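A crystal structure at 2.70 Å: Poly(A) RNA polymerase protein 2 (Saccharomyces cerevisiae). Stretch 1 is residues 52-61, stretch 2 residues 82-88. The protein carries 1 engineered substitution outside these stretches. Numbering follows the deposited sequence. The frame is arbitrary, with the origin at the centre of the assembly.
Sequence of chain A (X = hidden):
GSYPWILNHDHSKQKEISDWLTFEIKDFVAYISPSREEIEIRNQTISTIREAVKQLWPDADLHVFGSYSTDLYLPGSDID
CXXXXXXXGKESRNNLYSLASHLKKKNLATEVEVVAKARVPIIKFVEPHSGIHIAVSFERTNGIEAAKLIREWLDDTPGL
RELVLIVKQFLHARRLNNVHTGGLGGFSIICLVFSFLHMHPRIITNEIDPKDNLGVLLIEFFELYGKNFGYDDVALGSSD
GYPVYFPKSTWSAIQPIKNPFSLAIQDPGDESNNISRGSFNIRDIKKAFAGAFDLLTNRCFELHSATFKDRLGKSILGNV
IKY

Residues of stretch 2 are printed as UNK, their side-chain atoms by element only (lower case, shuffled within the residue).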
# COMPACT_ATOMS: atom_id res chain seq x y z
N ALA A 52 19.24 -16.93 -21.05
CA ALA A 52 20.30 -16.01 -21.45
C ALA A 52 21.37 -15.84 -20.36
O ALA A 52 22.51 -15.52 -20.66
CB ALA A 52 19.74 -14.65 -21.85
N VAL A 53 20.98 -16.05 -19.11
CA VAL A 53 21.90 -15.94 -17.99
C VAL A 53 22.78 -17.20 -17.93
O VAL A 53 23.99 -17.13 -17.74
CB VAL A 53 21.15 -15.73 -16.65
CG1 VAL A 53 22.11 -15.76 -15.48
CG2 VAL A 53 20.39 -14.40 -16.68
N LYS A 54 22.15 -18.36 -18.11
CA LYS A 54 22.88 -19.61 -18.20
C LYS A 54 24.06 -19.48 -19.15
O LYS A 54 25.13 -20.04 -18.91
CB LYS A 54 21.95 -20.73 -18.66
CG LYS A 54 20.86 -21.13 -17.68
CD LYS A 54 21.43 -21.43 -16.31
CE LYS A 54 20.77 -22.66 -15.68
NZ LYS A 54 19.29 -22.64 -15.82
N GLN A 55 23.87 -18.74 -20.24
CA GLN A 55 24.93 -18.58 -21.24
C GLN A 55 26.20 -17.93 -20.72
O GLN A 55 27.29 -18.23 -21.21
CB GLN A 55 24.41 -17.78 -22.44
CG GLN A 55 23.56 -18.58 -23.38
CD GLN A 55 22.70 -17.70 -24.25
OE1 GLN A 55 21.94 -18.19 -25.08
NE2 GLN A 55 22.82 -16.39 -24.06
N LEU A 56 26.06 -17.02 -19.76
CA LEU A 56 27.23 -16.41 -19.12
C LEU A 56 27.75 -17.30 -17.99
O LEU A 56 28.95 -17.52 -17.87
CB LEU A 56 26.89 -15.03 -18.54
CG LEU A 56 26.48 -13.91 -19.48
CD1 LEU A 56 26.45 -12.59 -18.73
CD2 LEU A 56 27.41 -13.82 -20.68
N TRP A 57 26.82 -17.79 -17.18
CA TRP A 57 27.14 -18.57 -16.00
C TRP A 57 26.17 -19.74 -15.94
O TRP A 57 25.08 -19.60 -15.40
CB TRP A 57 26.98 -17.71 -14.75
CG TRP A 57 27.69 -16.40 -14.84
CD1 TRP A 57 29.04 -16.19 -14.80
CD2 TRP A 57 27.10 -15.11 -14.99
NE1 TRP A 57 29.32 -14.85 -14.92
CE2 TRP A 57 28.12 -14.15 -15.04
CE3 TRP A 57 25.77 -14.64 -15.10
CZ2 TRP A 57 27.91 -12.79 -15.18
CZ3 TRP A 57 25.55 -13.28 -15.24
CH2 TRP A 57 26.61 -12.37 -15.27
N PRO A 58 26.57 -20.89 -16.50
CA PRO A 58 25.71 -22.08 -16.57
C PRO A 58 25.28 -22.58 -15.19
O PRO A 58 24.31 -23.36 -15.10
CB PRO A 58 26.60 -23.11 -17.28
CG PRO A 58 27.99 -22.55 -17.20
CD PRO A 58 27.80 -21.07 -17.29
N ASP A 59 25.96 -22.13 -14.14
CA ASP A 59 25.59 -22.48 -12.77
C ASP A 59 24.45 -21.63 -12.18
O ASP A 59 23.83 -22.02 -11.19
CB ASP A 59 26.81 -22.39 -11.85
CG ASP A 59 27.79 -23.52 -12.08
OD1 ASP A 59 27.41 -24.52 -12.75
OD2 ASP A 59 28.94 -23.42 -11.60
N ALA A 60 24.19 -20.48 -12.79
CA ALA A 60 23.23 -19.54 -12.23
C ALA A 60 21.78 -19.90 -12.58
O ALA A 60 21.51 -20.47 -13.63
CB ALA A 60 23.55 -18.12 -12.70
N ASP A 61 20.87 -19.55 -11.68
CA ASP A 61 19.44 -19.69 -11.91
C ASP A 61 18.85 -18.30 -11.73
O ASP A 61 19.58 -17.34 -11.48
CB ASP A 61 18.83 -20.68 -10.91
CG ASP A 61 17.76 -21.59 -11.53
OD1 ASP A 61 16.93 -21.11 -12.34
OD2 ASP A 61 17.74 -22.79 -11.19
N UNK A 82 16.18 -12.32 -8.90
CA UNK A 82 17.51 -12.55 -8.33
C UNK A 82 18.25 -13.57 -9.16
O UNK A 82 17.68 -14.59 -9.56
c UNK A 82 17.42 -13.18 -6.93
c UNK A 82 16.00 -13.20 -6.42
c UNK A 82 18.34 -12.46 -5.97
N UNK A 83 19.54 -13.34 -9.39
CA UNK A 83 20.40 -14.33 -10.04
C UNK A 83 21.28 -15.00 -8.99
O UNK A 83 21.83 -14.31 -8.13
c UNK A 83 22.23 -14.73 -11.67
c UNK A 83 21.29 -13.70 -11.09
c UNK A 83 20.43 -13.11 -12.17
N UNK A 84 21.45 -16.32 -9.10
CA UNK A 84 21.89 -17.16 -7.98
C UNK A 84 23.30 -17.77 -7.93
O UNK A 84 23.68 -18.33 -6.90
c UNK A 84 19.67 -17.88 -6.97
c UNK A 84 20.91 -18.34 -7.73
o UNK A 84 20.52 -18.93 -8.98
N UNK A 85 24.10 -17.69 -8.99
CA UNK A 85 25.48 -18.17 -8.81
C UNK A 85 26.20 -17.25 -7.83
O UNK A 85 25.79 -16.10 -7.67
o UNK A 85 26.16 -19.53 -10.70
c UNK A 85 26.24 -18.23 -10.14
N UNK A 86 27.24 -17.73 -7.17
CA UNK A 86 28.00 -16.87 -6.27
C UNK A 86 28.66 -15.73 -7.05
O UNK A 86 29.85 -15.77 -7.36
c UNK A 86 30.59 -19.65 -5.24
c UNK A 86 29.73 -18.80 -6.17
o UNK A 86 31.48 -19.09 -4.56
o UNK A 86 30.39 -20.88 -5.20
c UNK A 86 29.03 -17.66 -5.44
N UNK A 87 27.86 -14.72 -7.37
CA UNK A 87 28.27 -13.63 -8.24
C UNK A 87 28.07 -12.28 -7.57
O UNK A 87 28.42 -11.24 -8.14
c UNK A 87 27.47 -13.66 -9.55
c UNK A 87 28.96 -14.73 -11.32
c UNK A 87 26.45 -15.07 -11.38
c UNK A 87 27.67 -14.86 -10.49
N UNK A 88 27.49 -12.29 -6.38
CA UNK A 88 27.16 -11.07 -5.67
C UNK A 88 28.34 -10.37 -5.03
O UNK A 88 29.45 -10.33 -5.59

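Position 82 lies in a strand and carries three side-chain carbons. One carbon is bonded to the backbone and bears the other two. The CB of position 82 is the nearest side-chain atom to stretch 1, 6.5 Å from Asp-61 O. The fork at the first carbon is that of valine, Val-82. Its slight contact is through the backbone, Val-82 O to Asp-61 O.

Position 83 is the last strand residue. It again has three carbons, forked at the first. One branch carbon sits 3.8 Å from Ala-60 CB and 3.9 Å from Val-53 CG1. The residue is Val-83, and that branch is CG1. The chi1 rotamer is t. The CA of Val-83 also lies 3.4 Å from Asp-61 O, a CA-H...O contact.

Position 84 has three side-chain atoms: one carbon carrying one oxygen and one carbon. The oxygen of position 84 lies 2.8 Å from Asp-61 N. The shape matches valine, but the oxygen replaces a methyl, so this is threonine, Thr-84. Asp-61 N donates a hydrogen bond to Thr-84 OG1. The backbone answers, with Thr-84 N donating to Asp-61 O at 3.2 Å. One residue thus engages both the amide and the carbonyl of Asp-61.

Position 85 has two side-chain atoms, a carbon and then an oxygen. Its CA-to-CB bond points toward stretch 1. The oxygen of position 85 comes within 3.0 Å of Ala-60 N. This is serine, Ser-85. The angle is poor for a hydrogen bond. Ala-60 N instead donates to Trp-57 O at 2.9 Å, within the type I turn from Trp-57 to Ala-60.

Position 86 has three carbons in a row, the third carrying two oxygens. This is a carboxylate on a two-methylene arm, so the residue is glutamate, Glu-86. It is exposed and poorly ordered, and touches nothing on stretch 1.

Position 87 has four carbons, forked at the second. One end carbon lies over a face of the Trp-57 ring; the other end carbon of position 87 is 3.7 Å from Trp-57 CD2. That is leucine, Leu-87. Leu-87 CD2 is 3.7 Å from the centroid of the Trp-57 five-membered ring and 14° off the normal, a CH-pi contact. The other carbon is CD1.

Position 88 has no side-chain atoms and is glycine, Gly-88. It makes no contact. An ideal CB would have room here as far as stretch 1 is concerned.

The contact joins a polar part to an apolar one. Two hydrogen bonds tie Thr-84 to the backbone of Asp-61. Val-83 packs on Val-53 and Ala-60, while Leu-87 covers a face of Trp-57. Ser-85 fits close to the turn, with its CA 4.3 Å from Ala-60 CA.

Stretch 2 82-88: VVTSELG
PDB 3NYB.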